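Local coordinates for protein malate dehydrogenase (Entamoeba histolytica, PDB 3I0P) that probably interconverts malate and oxaloacetate, with nicotinamide-adenine-dinucleotide bound as the hydride-carrying cofactor, at residues T38-A41 with A42-R45; G46-H50 with G51-F55; S185-P188 with T189-E193. All coordinates share one frame; numbering follows the deposited sequence.

Contact 1: T38-A41 with A42-R45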
loop_
_atom_site.group_PDB
_atom_site.type_symbol
_atom_site.label_atom_id
_atom_site.label_comp_id
_atom_site.label_asym_id
_atom_site.label_seq_id
_atom_site.Cartn_x
_atom_site.Cartn_y
_atom_site.Cartn_z
ATOM N N THR A 38 -3.497 -13.368 19.780
ATOM C CA THR A 38 -2.874 -12.354 18.938
ATOM C C THR A 38 -1.715 -11.680 19.651
ATOM O O THR A 38 -0.808 -11.174 18.997
ATOM C CB THR A 38 -3.860 -11.297 18.345
ATOM O OG1 THR A 38 -3.551 -10.008 18.856
ATOM C CG2 THR A 38 -5.310 -11.622 18.616
ATOM N N LEU A 39 -1.724 -11.685 20.980
ATOM C CA LEU A 39 -0.551 -11.217 21.716
ATOM C C LEU A 39 0.605 -12.203 21.580
ATOM O O LEU A 39 1.699 -11.799 21.183
ATOM C CB LEU A 39 -0.864 -10.894 23.180
ATOM C CG LEU A 39 -1.768 -9.669 23.351
ATOM C CD1 LEU A 39 -1.873 -9.250 24.802
ATOM C CD2 LEU A 39 -1.244 -8.511 22.500
ATOM N N ILE A 40 0.370 -13.487 21.864
ATOM C CA ILE A 40 1.428 -14.491 21.702
ATOM C C ILE A 40 1.941 -14.576 20.253
ATOM O O ILE A 40 3.132 -14.744 20.039
ATOM C CB ILE A 40 1.035 -15.904 22.242
ATOM C CG1 ILE A 40 2.282 -16.784 22.406
ATOM C CG2 ILE A 40 0.024 -16.596 21.337
ATOM C CD1 ILE A 40 3.086 -16.498 23.632
ATOM N N ALA A 41 1.041 -14.442 19.277
ATOM C CA ALA A 41 1.409 -14.338 17.868
ATOM C C ALA A 41 2.477 -13.286 17.637
ATOM O O ALA A 41 3.402 -13.497 16.848
ATOM C CB ALA A 41 0.195 -14.028 17.014
ATOM N N ALA A 42 2.365 -12.153 18.325
ATOM C CA ALA A 42 3.402 -11.143 18.216
ATOM C C ALA A 42 4.747 -11.678 18.731
ATOM O O ALA A 42 5.790 -11.456 18.092
ATOM C CB ALA A 42 3.002 -9.877 18.928
ATOM N N ASP A 43 4.718 -12.389 19.862
ATOM C CA ASP A 43 5.948 -12.938 20.451
ATOM C C ASP A 43 6.504 -14.099 19.609
ATOM O O ASP A 43 7.715 -14.225 19.450
ATOM C CB ASP A 43 5.739 -13.382 21.912
ATOM C CG ASP A 43 5.379 -12.225 22.842
ATOM O OD1 ASP A 43 6.045 -11.168 22.812
ATOM O OD2 ASP A 43 4.424 -12.382 23.628
ATOM N N LEU A 44 5.613 -14.938 19.076
ATOM C CA LEU A 44 6.012 -16.009 18.177
ATOM C C LEU A 44 6.727 -15.461 16.954
ATOM O O LEU A 44 7.694 -16.053 16.484
ATOM C CB LEU A 44 4.814 -16.850 17.747
ATOM C CG LEU A 44 4.464 -17.997 18.689
ATOM C CD1 LEU A 44 3.052 -18.535 18.402
ATOM C CD2 LEU A 44 5.502 -19.111 18.653
ATOM N N ARG A 45 6.262 -14.325 16.449
ATOM C CA ARG A 45 6.760 -13.818 15.177
ATOM C C ARG A 45 7.969 -12.899 15.344
ATOM O O ARG A 45 8.623 -12.552 14.364
ATOM C CB ARG A 45 5.646 -13.119 14.399
ATOM C CG ARG A 45 4.520 -14.035 13.980
ATOM C CD ARG A 45 3.435 -13.298 13.186
ATOM N NE ARG A 45 3.912 -12.891 11.864
ATOM C CZ ARG A 45 4.034 -13.705 10.811
ATOM N NH1 ARG A 45 3.712 -14.985 10.908
ATOM N NH2 ARG A 45 4.468 -13.231 9.652
#
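The flat carboxylate of Asp43 reaches back along the helix to Leu39 and Ile40. Its OD2 lies 3.7 Å from Leu39 O and 4.3 Å from Ile40 CD1, so within the turn this oxygen meets an acceptor and a methyl group rather than a donor. Its hydrogen bond comes from Ile52 N, in the loop that follows the helix. The first torsion (chi1 -63°) sets Asp43 CG beside the backbone N and turns the group back toward the preceding turn. The other flat group, the Arg45 guanidinium, sets neither face nor edge against 38-41; the stem of the side chain does the touching. CB, CG and CD pass alongside the carbonyl oxygen of Ala41, with Arg45 CD 3.7 Å from Ala41 O, before a bend at chi3 turns the chain from that line.

All eight residues belong to the C-terminal part of helix 29-45, and the contact is mainly the i to i+4 pattern of an alpha-helix. Leu44 N donates to Ile40 O at 2.7 Å, an almost straight bond with 167° at the hydrogen. Arg45 N reaches Ala41 O at 3.0 Å from a more tilted direction, and is less straight at 138°. Just before these, the bonds are weak: Ala42 N lies 3.4 Å from Thr38 O, and Leu39 O is shared between a weak i to i+3 bond from Ala42 N and a weak i to i+4 bond from Asp43 N.

Between side chains the apolar touch is slight, Ile40 CG1 standing 4.4 Å from Leu44 CD1. The two then part to different neighbours: Ile40 packs on Ile11 and Ile14 of helix 11-24, whereas Leu44 rests on Glu334 and Arg338 of helix 328-340. Thr38 and Ala41 lean on Tyr129 of helix 127-136.

Contact 2: G46-H50 with G51-F55; sequences GMDTH and GIQRF. With NAD (nicotinamide-adenine-dinucleotide), chain B.
Gln53 lays its side chain against the peptide carbonyl of Asp48, and this is the close-packed part of the contact. Gln53 CB lies 3.3 Å from Asp48 O, and the extended chain beyond CG carries the amide past the same oxygen. The two side chains cross at a slant, yet their carboxylate and amide planes are only 10° apart; Gln53 OE1 comes 3.5 Å from Asp48 CB. The carboxylate itself is engaged elsewhere, in a salt bridge with Arg337.

Packing is slacker where Thr49 meets Arg54, two partly exposed residues. Bends at chi2 and chi3 fold the arginine chain back over the turn, bringing the guanidinium edge-on to the Thr49 carbonyl, with Arg54 NE still 3.8 Å from Thr49 O. The Thr49 and Arg54 side chains themselves barely meet.

The backbone leaves helix 29-45 through a Schellman motif with Gly46 at C-prime, then makes a type I beta turn from Met47 to His50. Arg54 follows as the N-cap residue of helix 55-64. Away from the Gln53 side, the turn offers Met47 and His50 to the cofactor. Met47, with chi2 bent to -58°, sets SD and CE against a hydroxyl of the nicotinamide ribose, CE 3.6 Å from NAD O3D. The imidazole approaches the same ribose obliquely, while His50 NE2 lies 3.5 Å from NAD C2N of the nicotinamide.

A single water bonds three backbone groups: it donates to Asp48 O at 2.7 Å and accepts from Gly51 N and Gln53 N. Between the two halves the backbone hydrogen bonding therefore runs through this water rather than directly, which joins the cofactor-facing turn to the residues leading into helix 55-64.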
loop_
_atom_site.group_PDB
_atom_site.type_symbol
_atom_site.label_atom_id
_atom_site.label_comp_id
_atom_site.label_asym_id
_atom_site.label_seq_id
_atom_site.Cartn_x
_atom_site.Cartn_y
_atom_site.Cartn_z
ATOM N N GLY A 46 8.264 -12.509 16.577
ATOM C CA GLY A 46 9.421 -11.666 16.835
ATOM C C GLY A 46 9.112 -10.186 16.881
ATOM O O GLY A 46 10.015 -9.366 16.844
ATOM N N MET A 47 7.832 -9.841 16.972
ATOM C CA MET A 47 7.422 -8.450 17.153
ATOM C C MET A 47 7.409 -8.175 18.647
ATOM O O MET A 47 6.354 -8.083 19.265
ATOM C CB MET A 47 6.027 -8.199 16.555
ATOM C CG MET A 47 5.859 -8.561 15.092
ATOM S SD MET A 47 7.034 -7.650 14.087
ATOM C CE MET A 47 6.540 -8.169 12.426
ATOM N N ASP A 48 8.588 -8.048 19.229
ATOM C CA ASP A 48 8.734 -8.090 20.687
ATOM C C ASP A 48 8.102 -6.894 21.417
ATOM O O ASP A 48 7.981 -6.894 22.645
ATOM C CB ASP A 48 10.207 -8.314 21.059
ATOM C CG ASP A 48 10.737 -9.644 20.518
ATOM O OD1 ASP A 48 10.033 -10.660 20.665
ATOM O OD2 ASP A 48 11.839 -9.673 19.933
ATOM N N THR A 49 7.673 -5.907 20.638
ATOM C CA THR A 49 6.979 -4.735 21.152
ATOM C C THR A 49 5.460 -4.923 21.309
ATOM O O THR A 49 4.776 -4.028 21.809
ATOM C CB THR A 49 7.217 -3.530 20.214
ATOM O OG1 THR A 49 8.589 -3.116 20.306
ATOM C CG2 THR A 49 6.300 -2.363 20.585
ATOM N N HIS A 50 4.927 -6.069 20.894
ATOM C CA HIS A 50 3.471 -6.204 20.763
ATOM C C HIS A 50 2.817 -7.415 21.431
ATOM O O HIS A 50 1.623 -7.665 21.227
ATOM C CB HIS A 50 3.056 -6.084 19.292
ATOM C CG HIS A 50 3.115 -4.684 18.774
ATOM N ND1 HIS A 50 4.178 -4.204 18.039
ATOM C CD2 HIS A 50 2.257 -3.646 18.915
ATOM C CE1 HIS A 50 3.963 -2.937 17.733
ATOM N NE2 HIS A 50 2.807 -2.572 18.257
ATOM N N GLY A 51 3.595 -8.146 22.230
ATOM C CA GLY A 51 3.083 -9.274 23.022
ATOM C C GLY A 51 3.333 -9.070 24.505
ATOM O O GLY A 51 3.085 -7.987 25.032
ATOM N N ILE A 52 3.856 -10.100 25.166
ATOM C CA ILE A 52 4.103 -10.086 26.620
ATOM C C ILE A 52 4.876 -8.861 27.149
ATOM O O ILE A 52 4.586 -8.378 28.239
ATOM C CB ILE A 52 4.717 -11.451 27.115
ATOM C CG1 ILE A 52 4.707 -11.575 28.645
ATOM C CG2 ILE A 52 6.110 -11.678 26.556
ATOM C CD1 ILE A 52 3.330 -11.585 29.281
ATOM N N GLN A 53 5.839 -8.351 26.380
ATOM C CA GLN A 53 6.674 -7.216 26.828
ATOM C C GLN A 53 5.881 -5.919 26.949
ATOM O O GLN A 53 6.409 -4.879 27.361
ATOM C CB GLN A 53 7.884 -7.026 25.914
ATOM C CG GLN A 53 8.840 -8.199 25.963
ATOM C CD GLN A 53 10.061 -8.032 25.076
ATOM O OE1 GLN A 53 10.510 -8.993 24.438
ATOM N NE2 GLN A 53 10.615 -6.815 25.036
ATOM N N ARG A 54 4.599 -6.011 26.616
ATOM C CA ARG A 54 3.714 -4.869 26.606
ATOM C C ARG A 54 2.400 -5.259 27.267
ATOM O O ARG A 54 1.469 -4.468 27.339
ATOM C CB ARG A 54 3.485 -4.450 25.157
ATOM C CG ARG A 54 3.380 -2.959 24.918
ATOM C CD ARG A 54 4.477 -2.143 25.614
ATOM N NE ARG A 54 5.782 -2.298 24.983
ATOM C CZ ARG A 54 6.924 -1.903 25.539
ATOM N NH1 ARG A 54 6.906 -1.331 26.737
ATOM N NH2 ARG A 54 8.084 -2.076 24.906
ATOM N N PHE A 55 2.340 -6.486 27.765
ATOM C CA PHE A 55 1.130 -7.031 28.359
ATOM C C PHE A 55 0.633 -6.160 29.499
ATOM O O PHE A 55 -0.522 -5.724 29.490
ATOM C CB PHE A 55 1.390 -8.460 28.850
ATOM C CG PHE A 55 0.177 -9.163 29.381
ATOM C CD1 PHE A 55 -0.987 -9.247 28.625
ATOM C CD2 PHE A 55 0.216 -9.777 30.625
ATOM C CE1 PHE A 55 -2.107 -9.910 29.111
ATOM C CE2 PHE A 55 -0.886 -10.444 31.122
ATOM C CZ PHE A 55 -2.054 -10.521 30.362
HETATM P PA NAD B . 9.321 -3.760 10.116
HETATM O O1A NAD B . 9.859 -4.663 11.199
HETATM O O2A NAD B . 10.156 -2.601 9.674
HETATM O O5B NAD B . 9.007 -4.708 8.856
HETATM C C5B NAD B . 8.234 -5.908 9.035
HETATM C C4B NAD B . 7.741 -6.493 7.705
HETATM O O4B NAD B . 8.727 -6.379 6.670
HETATM C C3B NAD B . 7.441 -7.975 7.799
HETATM O O3B NAD B . 6.385 -8.284 6.875
HETATM C C2B NAD B . 8.730 -8.633 7.358
HETATM O O2B NAD B . 8.500 -9.936 6.823
HETATM C C1B NAD B . 9.201 -7.677 6.280
HETATM N N9A NAD B . 10.679 -7.638 6.076
HETATM C C8A NAD B . 11.610 -7.258 6.964
HETATM N N7A NAD B . 12.821 -7.337 6.371
HETATM C C5A NAD B . 12.640 -7.761 5.098
HETATM C C6A NAD B . 13.491 -8.027 4.020
HETATM N N6A NAD B . 14.832 -7.874 4.131
HETATM N N1A NAD B . 12.971 -8.458 2.845
HETATM C C2A NAD B . 11.650 -8.627 2.703
HETATM N N3A NAD B . 10.812 -8.374 3.717
HETATM C C4A NAD B . 11.282 -7.944 4.922
HETATM O O3 NAD B . 7.822 -3.244 10.481
HETATM P PN NAD B . 7.360 -2.199 11.642
HETATM O O1N NAD B . 6.796 -0.984 10.946
HETATM O O2N NAD B . 8.443 -2.052 12.682
HETATM O O5D NAD B . 6.139 -2.951 12.355
HETATM C C5D NAD B . 6.370 -3.968 13.336
HETATM C C4D NAD B . 5.052 -4.404 13.970
HETATM O O4D NAD B . 4.450 -3.315 14.676
HETATM C C3D NAD B . 4.033 -4.857 12.931
HETATM O O3D NAD B . 3.608 -6.181 13.280
HETATM C C2D NAD B . 2.902 -3.830 12.994
HETATM O O2D NAD B . 1.575 -4.352 12.804
HETATM C C1D NAD B . 3.044 -3.306 14.406
HETATM N N1N NAD B . 2.445 -1.983 14.562
HETATM C C2N NAD B . 1.237 -1.896 15.163
HETATM C C3N NAD B . 0.625 -0.651 15.335
HETATM C C7N NAD B . -0.718 -0.534 15.999
HETATM O O7N NAD B . -1.217 0.576 16.134
HETATM N N7N NAD B . -1.335 -1.634 16.424
HETATM C C4N NAD B . 1.279 0.497 14.881
HETATM C C5N NAD B . 2.524 0.377 14.254
HETATM C C6N NAD B . 3.092 -0.888 14.109
HETATM O O HOH W 1 6.255 -8.748 23.469
#

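Contact 3: S185-P188 with T189-E193; sequences SISP and TGRFE. With NAD (nicotinamide-adenine-dinucleotide), chain B.
Pro188 and Arg191 carry this contact, a turn at the entry to helix 189-197 that brings both residues to the NAD pyrophosphate. The proline ring and the arginine chain pass each other at a slant, Pro188 CD 3.5 Å from Arg191 NH2. Pro188 CG and CD also lie against the nicotinamide-side phosphate, so one phosphate oxygen meets both residues. In the backbone, Arg191 N makes a weak bond of 3.5 Å to Pro188 O.

With CG anti to its own nitrogen (chi1 -158°), Arg191 runs back beside the loop, and a bend at chi3 lays the guanidinium over Ser187. Ser187 CB stands 3.9 Å from that plane, over its centre, while Trp206 supplies a cation-pi contact. Ser187 OG donates to Pro188 O at 2.8 Å and also meets the rim of the Phe192 ring in its plane, at 3.5 Å from Phe192 CE1. Lys246 of the second subunit bonds to the carbonyls of Ser185 and Ile186, bringing the dimer interface up to this loop. Arg191 NH2 donates to NAD O2N at 2.9 Å, nearly straight at 163°.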
loop_
_atom_site.group_PDB
_atom_site.type_symbol
_atom_site.label_atom_id
_atom_site.label_comp_id
_atom_site.label_asym_id
_atom_site.label_seq_id
_atom_site.Cartn_x
_atom_site.Cartn_y
_atom_site.Cartn_z
ATOM N N SER A 185 4.868 4.644 8.518
ATOM C CA SER A 185 6.077 5.391 8.866
ATOM C C SER A 185 7.276 4.432 8.826
ATOM O O SER A 185 7.105 3.213 8.985
ATOM C CB SER A 185 5.941 6.014 10.256
ATOM O OG SER A 185 5.715 5.020 11.236
ATOM N N ILE A 186 8.478 4.962 8.606
ATOM C CA ILE A 186 9.676 4.115 8.580
ATOM C C ILE A 186 9.751 3.262 9.854
ATOM O O ILE A 186 9.929 2.047 9.787
ATOM C CB ILE A 186 10.996 4.930 8.384
ATOM C CG1 ILE A 186 10.941 5.741 7.077
ATOM C CG2 ILE A 186 12.214 3.990 8.412
ATOM C CD1 ILE A 186 12.162 6.616 6.798
ATOM N N SER A 187 9.593 3.917 11.003
ATOM C CA SER A 187 9.599 3.257 12.301
ATOM C C SER A 187 8.291 3.487 13.064
ATOM O O SER A 187 7.659 4.540 12.914
ATOM C CB SER A 187 10.787 3.751 13.136
ATOM O OG SER A 187 10.704 3.318 14.484
ATOM N N PRO A 188 7.863 2.478 13.854
ATOM C CA PRO A 188 6.828 2.661 14.885
ATOM C C PRO A 188 7.410 3.220 16.198
ATOM O O PRO A 188 8.629 3.233 16.382
ATOM C CB PRO A 188 6.282 1.242 15.086
ATOM C CG PRO A 188 7.404 0.352 14.706
ATOM C CD PRO A 188 8.144 1.048 13.612
ATOM N N THR A 189 6.543 3.694 17.092
ATOM C CA THR A 189 6.992 4.244 18.378
ATOM C C THR A 189 7.608 3.151 19.263
ATOM O O THR A 189 8.565 3.405 19.994
ATOM C CB THR A 189 5.844 4.906 19.156
ATOM O OG1 THR A 189 4.875 3.910 19.497
ATOM C CG2 THR A 189 5.180 5.992 18.338
ATOM N N GLY A 190 7.058 1.940 19.185
ATOM C CA GLY A 190 7.531 0.798 19.964
ATOM C C GLY A 190 8.990 0.436 19.766
ATOM O O GLY A 190 9.645 -0.043 20.693
ATOM N N ARG A 191 9.504 0.663 18.558
ATOM C CA ARG A 191 10.923 0.454 18.273
ATOM C C ARG A 191 11.778 1.450 19.073
ATOM O O ARG A 191 12.901 1.139 19.478
ATOM C CB ARG A 191 11.199 0.575 16.772
ATOM C CG ARG A 191 12.472 -0.115 16.305
ATOM C CD ARG A 191 12.787 0.204 14.853
ATOM N NE ARG A 191 11.723 -0.214 13.939
ATOM C CZ ARG A 191 11.743 -0.042 12.617
ATOM N NH1 ARG A 191 12.777 0.549 12.023
ATOM N NH2 ARG A 191 10.721 -0.465 11.881
ATOM N N PHE A 192 11.230 2.642 19.302
ATOM C CA PHE A 192 11.882 3.655 20.126
ATOM C C PHE A 192 11.929 3.250 21.613
ATOM O O PHE A 192 12.976 3.364 22.249
ATOM C CB PHE A 192 11.231 5.031 19.915
ATOM C CG PHE A 192 11.760 5.780 18.713
ATOM C CD1 PHE A 192 11.457 5.367 17.421
ATOM C CD2 PHE A 192 12.561 6.902 18.877
ATOM C CE1 PHE A 192 11.956 6.055 16.314
ATOM C CE2 PHE A 192 13.062 7.597 17.780
ATOM C CZ PHE A 192 12.757 7.173 16.496
ATOM N N GLU A 193 10.808 2.755 22.142
ATOM C CA GLU A 193 10.737 2.208 23.508
ATOM C C GLU A 193 11.758 1.087 23.685
ATOM O O GLU A 193 12.353 0.933 24.750
ATOM C CB GLU A 193 9.339 1.642 23.803
ATOM C CG GLU A 193 8.156 2.582 23.542
ATOM C CD GLU A 193 7.618 3.255 24.799
ATOM O OE1 GLU A 193 7.036 4.359 24.683
ATOM O OE2 GLU A 193 7.763 2.679 25.906
HETATM P PA NAD B . 9.321 -3.760 10.116
HETATM O O1A NAD B . 9.859 -4.663 11.199
HETATM O O2A NAD B . 10.156 -2.601 9.674
HETATM O O5B NAD B . 9.007 -4.708 8.856
HETATM C C5B NAD B . 8.234 -5.908 9.035
HETATM C C4B NAD B . 7.741 -6.493 7.705
HETATM O O4B NAD B . 8.727 -6.379 6.670
HETATM C C3B NAD B . 7.441 -7.975 7.799
HETATM O O3B NAD B . 6.385 -8.284 6.875
HETATM C C2B NAD B . 8.730 -8.633 7.358
HETATM O O2B NAD B . 8.500 -9.936 6.823
HETATM C C1B NAD B . 9.201 -7.677 6.280
HETATM N N9A NAD B . 10.679 -7.638 6.076
HETATM C C8A NAD B . 11.610 -7.258 6.964
HETATM N N7A NAD B . 12.821 -7.337 6.371
HETATM C C5A NAD B . 12.640 -7.761 5.098
HETATM C C6A NAD B . 13.491 -8.027 4.020
HETATM N N6A NAD B . 14.832 -7.874 4.131
HETATM N N1A NAD B . 12.971 -8.458 2.845
HETATM C C2A NAD B . 11.650 -8.627 2.703
HETATM N N3A NAD B . 10.812 -8.374 3.717
HETATM C C4A NAD B . 11.282 -7.944 4.922
HETATM O O3 NAD B . 7.822 -3.244 10.481
HETATM P PN NAD B . 7.360 -2.199 11.642
HETATM O O1N NAD B . 6.796 -0.984 10.946
HETATM O O2N NAD B . 8.443 -2.052 12.682
HETATM O O5D NAD B . 6.139 -2.951 12.355
HETATM C C5D NAD B . 6.370 -3.968 13.336
HETATM C C4D NAD B . 5.052 -4.404 13.970
HETATM O O4D NAD B . 4.450 -3.315 14.676
HETATM C C3D NAD B . 4.033 -4.857 12.931
HETATM O O3D NAD B . 3.608 -6.181 13.280
HETATM C C2D NAD B . 2.902 -3.830 12.994
HETATM O O2D NAD B . 1.575 -4.352 12.804
HETATM C C1D NAD B . 3.044 -3.306 14.406
HETATM N N1N NAD B . 2.445 -1.983 14.562
HETATM C C2N NAD B . 1.237 -1.896 15.163
HETATM C C3N NAD B . 0.625 -0.651 15.335
HETATM C C7N NAD B . -0.718 -0.534 15.999
HETATM O O7N NAD B . -1.217 0.576 16.134
HETATM N N7N NAD B . -1.335 -1.634 16.424
HETATM C C4N NAD B . 1.279 0.497 14.881
HETATM C C5N NAD B . 2.524 0.377 14.254
HETATM C C6N NAD B . 3.092 -0.888 14.109
#

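The three contacts lie in series along the chain; none nests within or crosses another, and each closes only a local turn. Contact 1 lies in the last turns of helix 29-45, and contact 2 follows at once as the link to helix 55-64, folded back so that its second half meets the helix just left; their centres are 7 Å apart. Some 130 residues later, contact 3 leads from strand 178-182 into helix 189-197. It returns to contact 2 through a weak hydrogen bond from Thr49 OG1 to Gly190 O and the packing of Arg54 on Glu193. Contacts 2 and 3 both touch NAD; contact 1 does not touch contact 3, their nearest atoms being about 12 Å apart.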